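Local coordinates for protein lipoteichoic acid primase (Listeria monocytogenes, PDB 4UOP) that is a lipoteichoic acid primase whose extracellular catalytic domain belongs to the sulfatase family and holds a magnesium ion, at residues I136-Y148 against M342-Q356. Sequence-based numbering, arbitrary orientation.
Sequences IPSMPRLLGKNDY and MPTVMNLLGIKTGDQ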
loop_
_atom_site.group_PDB
_atom_site.type_symbol
_atom_site.label_atom_id
_atom_site.label_comp_id
_atom_site.label_asym_id
_atom_site.label_seq_id
_atom_site.Cartn_x
_atom_site.Cartn_y
_atom_site.Cartn_z
ATOM N N ILE B 136 2.373 21.896 -5.989
ATOM C CA ILE B 136 1.076 21.266 -6.062
ATOM C C ILE B 136 -0.041 22.294 -5.958
ATOM O O ILE B 136 -0.147 22.977 -4.943
ATOM C CB ILE B 136 0.911 20.203 -4.940
ATOM C CG1 ILE B 136 2.097 19.216 -4.954
ATOM C CG2 ILE B 136 -0.385 19.439 -5.120
ATOM C CD1 ILE B 136 2.136 18.263 -3.771
ATOM N N PRO B 137 -0.888 22.402 -7.004
ATOM C CA PRO B 137 -2.083 23.217 -6.881
ATOM C C PRO B 137 -2.961 22.694 -5.744
ATOM O O PRO B 137 -3.069 21.483 -5.554
ATOM C CB PRO B 137 -2.780 23.055 -8.232
ATOM C CG PRO B 137 -1.708 22.597 -9.169
ATOM C CD PRO B 137 -0.803 21.758 -8.326
ATOM N N SER B 138 -3.578 23.601 -5.000
ATOM C CA SER B 138 -4.186 23.212 -3.748
ATOM C C SER B 138 -5.108 24.261 -3.194
ATOM O O SER B 138 -5.181 25.395 -3.691
ATOM C CB SER B 138 -3.097 22.928 -2.723
ATOM O OG SER B 138 -2.572 24.135 -2.218
ATOM N N MET B 139 -5.815 23.867 -2.146
ATOM C CA MET B 139 -6.693 24.770 -1.418
ATOM C C MET B 139 -5.918 25.898 -0.741
ATOM O O MET B 139 -6.294 27.059 -0.892
ATOM C CB MET B 139 -7.552 23.982 -0.398
ATOM C CG MET B 139 -8.344 24.840 0.568
ATOM S SD MET B 139 -9.865 24.068 1.136
ATOM C CE MET B 139 -9.213 22.621 1.978
ATOM N N PRO B 140 -4.856 25.578 0.039
ATOM C CA PRO B 140 -4.098 26.681 0.641
ATOM C C PRO B 140 -3.429 27.603 -0.389
ATOM O O PRO B 140 -3.373 28.810 -0.184
ATOM C CB PRO B 140 -3.045 25.972 1.512
ATOM C CG PRO B 140 -3.076 24.550 1.112
ATOM C CD PRO B 140 -4.431 24.275 0.572
ATOM N N ARG B 141 -2.954 27.045 -1.490
ATOM C CA ARG B 141 -2.341 27.856 -2.526
ATOM C C ARG B 141 -3.371 28.803 -3.147
ATOM O O ARG B 141 -3.117 30.002 -3.283
ATOM C CB ARG B 141 -1.705 26.970 -3.595
ATOM C CG ARG B 141 -0.942 27.738 -4.657
ATOM C CD ARG B 141 -0.293 26.798 -5.680
ATOM N NE ARG B 141 0.581 25.804 -5.050
ATOM C CZ ARG B 141 1.810 26.044 -4.595
ATOM N NH1 ARG B 141 2.364 27.255 -4.688
ATOM N NH2 ARG B 141 2.498 25.064 -4.032
ATOM N N LEU B 142 -4.544 28.283 -3.488
ATOM C CA LEU B 142 -5.599 29.106 -4.058
ATOM C C LEU B 142 -6.074 30.170 -3.065
ATOM O O LEU B 142 -6.320 31.306 -3.441
ATOM C CB LEU B 142 -6.773 28.244 -4.518
ATOM C CG LEU B 142 -7.949 28.958 -5.181
ATOM C CD1 LEU B 142 -7.482 29.812 -6.352
ATOM C CD2 LEU B 142 -8.959 27.923 -5.646
ATOM N N LEU B 143 -6.216 29.813 -1.791
ATOM C CA LEU B 143 -6.631 30.792 -0.797
ATOM C C LEU B 143 -5.577 31.878 -0.597
ATOM O O LEU B 143 -5.918 33.046 -0.387
ATOM C CB LEU B 143 -6.992 30.119 0.532
ATOM C CG LEU B 143 -8.285 29.302 0.498
ATOM C CD1 LEU B 143 -8.480 28.578 1.828
ATOM C CD2 LEU B 143 -9.484 30.177 0.168
ATOM N N GLY B 144 -4.305 31.505 -0.709
ATOM C CA GLY B 144 -3.215 32.453 -0.615
ATOM C C GLY B 144 -3.240 33.515 -1.716
ATOM O O GLY B 144 -2.727 34.610 -1.512
ATOM N N LYS B 145 -3.836 33.184 -2.856
ATOM C CA LYS B 145 -4.045 34.152 -3.947
ATOM C C LYS B 145 -5.311 34.988 -3.770
ATOM O O LYS B 145 -5.605 35.866 -4.585
ATOM C CB LYS B 145 -4.103 33.425 -5.297
ATOM C CG LYS B 145 -2.803 32.750 -5.698
ATOM C CD LYS B 145 -1.653 33.741 -5.720
ATOM C CE LYS B 145 -0.369 33.124 -6.237
ATOM N NZ LYS B 145 0.675 34.170 -6.424
ATOM N N ASN B 146 -6.051 34.711 -2.704
ATOM C CA ASN B 146 -7.242 35.456 -2.361
ATOM C C ASN B 146 -7.149 36.088 -0.984
ATOM O O ASN B 146 -8.150 36.218 -0.287
ATOM C CB ASN B 146 -8.443 34.526 -2.475
ATOM C CG ASN B 146 -8.797 34.215 -3.923
ATOM O OD1 ASN B 146 -9.593 34.928 -4.515
ATOM N ND2 ASN B 146 -8.208 33.164 -4.498
ATOM N N ASP B 147 -5.936 36.483 -0.614
ATOM C CA ASP B 147 -5.669 37.276 0.579
ATOM C C ASP B 147 -5.863 36.517 1.884
ATOM O O ASP B 147 -6.126 37.140 2.913
ATOM C CB ASP B 147 -6.522 38.557 0.607
ATOM C CG ASP B 147 -6.300 39.425 -0.615
ATOM O OD1 ASP B 147 -5.288 40.152 -0.633
ATOM O OD2 ASP B 147 -7.119 39.356 -1.554
ATOM N N TYR B 148 -5.725 35.192 1.841
ATOM C CA TYR B 148 -5.669 34.387 3.061
ATOM C C TYR B 148 -4.211 34.078 3.388
ATOM O O TYR B 148 -3.434 33.733 2.501
ATOM C CB TYR B 148 -6.427 33.060 2.903
ATOM C CG TYR B 148 -7.939 33.195 2.843
ATOM C CD1 TYR B 148 -8.575 33.684 1.719
ATOM C CD2 TYR B 148 -8.729 32.834 3.922
ATOM C CE1 TYR B 148 -9.963 33.834 1.670
ATOM C CE2 TYR B 148 -10.109 32.959 3.883
ATOM C CZ TYR B 148 -10.725 33.467 2.755
ATOM O OH TYR B 148 -12.093 33.612 2.714
ATOM N N MET B 342 -12.570 20.608 -0.833
ATOM C CA MET B 342 -12.069 21.852 -1.462
ATOM C C MET B 342 -13.111 22.526 -2.372
ATOM O O MET B 342 -13.441 23.691 -2.154
ATOM C CB MET B 342 -10.772 21.617 -2.229
ATOM C CG MET B 342 -10.311 22.860 -2.965
ATOM S SD MET B 342 -8.759 22.675 -3.830
ATOM C CE MET B 342 -8.678 24.293 -4.604
ATOM N N PRO B 343 -13.644 21.801 -3.375
ATOM C CA PRO B 343 -14.641 22.478 -4.222
ATOM C C PRO B 343 -15.880 22.963 -3.453
ATOM O O PRO B 343 -16.430 24.013 -3.782
ATOM C CB PRO B 343 -14.996 21.424 -5.281
ATOM C CG PRO B 343 -14.515 20.119 -4.714
ATOM C CD PRO B 343 -13.334 20.449 -3.869
ATOM N N THR B 344 -16.274 22.242 -2.397
ATOM C CA THR B 344 -17.417 22.632 -1.596
ATOM C C THR B 344 -17.115 23.955 -0.863
ATOM O O THR B 344 -17.931 24.885 -0.844
ATOM C CB THR B 344 -17.790 21.505 -0.598
ATOM O OG1 THR B 344 -18.107 20.304 -1.318
ATOM C CG2 THR B 344 -18.991 21.873 0.277
ATOM N N VAL B 345 -15.933 24.032 -0.253
ATOM C CA VAL B 345 -15.551 25.200 0.503
ATOM C C VAL B 345 -15.282 26.420 -0.395
ATOM O O VAL B 345 -15.685 27.529 -0.060
ATOM C CB VAL B 345 -14.333 24.893 1.399
ATOM C CG1 VAL B 345 -13.776 26.177 2.021
ATOM C CG2 VAL B 345 -14.757 23.919 2.483
ATOM N N MET B 346 -14.627 26.208 -1.527
ATOM C CA MET B 346 -14.327 27.315 -2.429
ATOM C C MET B 346 -15.630 27.977 -2.892
ATOM O O MET B 346 -15.695 29.208 -2.997
ATOM C CB MET B 346 -13.505 26.856 -3.633
ATOM C CG MET B 346 -12.107 26.332 -3.316
ATOM S SD MET B 346 -11.040 27.453 -2.360
ATOM C CE MET B 346 -11.454 26.977 -0.678
ATOM N N ASN B 347 -16.665 27.181 -3.148
ATOM C CA ASN B 347 -17.963 27.754 -3.503
ATOM C C ASN B 347 -18.527 28.657 -2.393
ATOM O O ASN B 347 -18.970 29.785 -2.646
ATOM C CB ASN B 347 -18.955 26.651 -3.888
ATOM C CG ASN B 347 -20.345 27.193 -4.175
ATOM O OD1 ASN B 347 -20.563 27.862 -5.194
ATOM N ND2 ASN B 347 -21.279 26.934 -3.286
ATOM N N LEU B 348 -18.514 28.175 -1.151
ATOM C CA LEU B 348 -19.001 28.981 -0.039
ATOM C C LEU B 348 -18.220 30.293 0.119
ATOM O O LEU B 348 -18.803 31.346 0.440
ATOM C CB LEU B 348 -18.941 28.178 1.274
ATOM C CG LEU B 348 -19.910 27.010 1.358
ATOM C CD1 LEU B 348 -19.604 26.159 2.588
ATOM C CD2 LEU B 348 -21.342 27.510 1.427
ATOM N N LEU B 349 -16.908 30.225 -0.090
ATOM C CA LEU B 349 -16.043 31.388 0.063
ATOM C C LEU B 349 -16.105 32.332 -1.152
ATOM O O LEU B 349 -15.472 33.370 -1.137
ATOM C CB LEU B 349 -14.605 30.942 0.314
ATOM C CG LEU B 349 -14.353 30.244 1.667
ATOM C CD1 LEU B 349 -12.914 29.749 1.742
ATOM C CD2 LEU B 349 -14.668 31.141 2.841
ATOM N N GLY B 350 -16.858 31.951 -2.185
ATOM C CA GLY B 350 -17.018 32.777 -3.386
ATOM C C GLY B 350 -15.772 32.854 -4.229
ATOM O O GLY B 350 -15.482 33.893 -4.812
ATOM N N ILE B 351 -14.996 31.776 -4.251
ATOM C CA ILE B 351 -13.750 31.754 -4.968
ATOM C C ILE B 351 -13.893 30.877 -6.209
ATOM O O ILE B 351 -14.290 29.726 -6.130
ATOM C CB ILE B 351 -12.603 31.279 -4.059
ATOM C CG1 ILE B 351 -12.321 32.357 -3.005
ATOM C CG2 ILE B 351 -11.353 30.969 -4.875
ATOM C CD1 ILE B 351 -11.387 31.936 -1.895
ATOM N N LYS B 352 -13.577 31.450 -7.365
ATOM C CA LYS B 352 -13.588 30.711 -8.610
ATOM C C LYS B 352 -12.307 29.921 -8.726
ATOM O O LYS B 352 -11.218 30.443 -8.492
ATOM C CB LYS B 352 -13.728 31.646 -9.816
ATOM C CG LYS B 352 -15.150 32.128 -10.052
ATOM C CD LYS B 352 -16.087 30.986 -10.430
ATOM C CE LYS B 352 -17.275 31.461 -11.260
ATOM N NZ LYS B 352 -18.388 32.001 -10.427
ATOM N N THR B 353 -12.446 28.662 -9.101
ATOM C CA THR B 353 -11.306 27.758 -9.212
ATOM C C THR B 353 -10.682 27.745 -10.612
ATOM O O THR B 353 -9.584 27.223 -10.802
ATOM C CB THR B 353 -11.731 26.344 -8.818
ATOM O OG1 THR B 353 -12.805 25.921 -9.663
ATOM C CG2 THR B 353 -12.204 26.331 -7.349
ATOM N N GLY B 354 -11.390 28.308 -11.587
ATOM C CA GLY B 354 -10.865 28.468 -12.942
ATOM C C GLY B 354 -10.397 27.189 -13.610
ATOM O O GLY B 354 -11.170 26.249 -13.771
ATOM N N ASP B 355 -9.122 27.157 -13.992
ATOM C CA ASP B 355 -8.555 26.022 -14.724
ATOM C C ASP B 355 -7.956 24.979 -13.789
ATOM O O ASP B 355 -7.359 24.002 -14.247
ATOM C CB ASP B 355 -7.457 26.477 -15.695
ATOM C CG ASP B 355 -7.958 27.454 -16.747
ATOM O OD1 ASP B 355 -9.147 27.375 -17.133
ATOM O OD2 ASP B 355 -7.144 28.299 -17.195
ATOM N N GLN B 356 -8.095 25.176 -12.480
ATOM C CA GLN B 356 -7.517 24.233 -11.545
ATOM C C GLN B 356 -8.276 22.911 -11.601
ATOM O O GLN B 356 -9.503 22.870 -11.476
ATOM C CB GLN B 356 -7.500 24.790 -10.125
ATOM C CG GLN B 356 -6.917 23.802 -9.125
ATOM C CD GLN B 356 -6.372 24.456 -7.878
ATOM O OE1 GLN B 356 -6.160 25.657 -7.837
ATOM N NE2 GLN B 356 -6.128 23.653 -6.855
HETATM O O HOH W 1 -3.712 26.295 -6.664
HETATM O O HOH W 2 -13.589 34.635 0.629
#
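L142 pushes its CD2 methyl into a pocket lined by M342, M346, I351 and T353, with M342 CE 3.8 Å from L142 CD2. With CG anti to the backbone N (chi1 -178°), the branched end lies where CD2 can meet both M342 and M346. The short helices 139-144 and 342-348 run nearly parallel, at 18°, but their axes are 11.4 Å apart, so long flexible side chains suit the gap. M342 stretches out fully and crosses L142 at about a right angle, its SD 3.6 Å from M139 N. M346 instead folds back at chi2 and chi3, which brings its CE 3.8 Å from M139 SD and also against L143. Beyond the helix, I351 seals the far end: its CD1 presses unusually tightly on L143 CD2, at 3.3 Å, while its CG2 meets L142. N146 covers I351 from the opposite direction; its ND2 donates to L142 O, with that acceptor in the amide plane, which fixes the amide. G350, at a positive phi that costs glycine little, closes the helix in a Schellman motif, after which I351 packs in.

No direct hydrogen bond joins the segments, but two waters do. One accepts from S138 N and donates to Q356 OE1, its oxygen 2.8 Å from that OE1, the extended glutamine reaching back beside P137. The other donates to Y148 OH and L349 O; that hydroxyl also bonds K58 O, while L349 CD2 packs 3.6 Å from Y148 OH. S138 caps its helix, its OG accepting from R141 N and bonding V170 O. Beneath this mostly apolar junction, M139 and L143 rest on strands 59-65 and 214-219 of the sulfatase-type alpha/beta domain's central mixed sheet, V345 touches L60, and M139 meets V115 of helix 107-117, placing both short helices against that sheet.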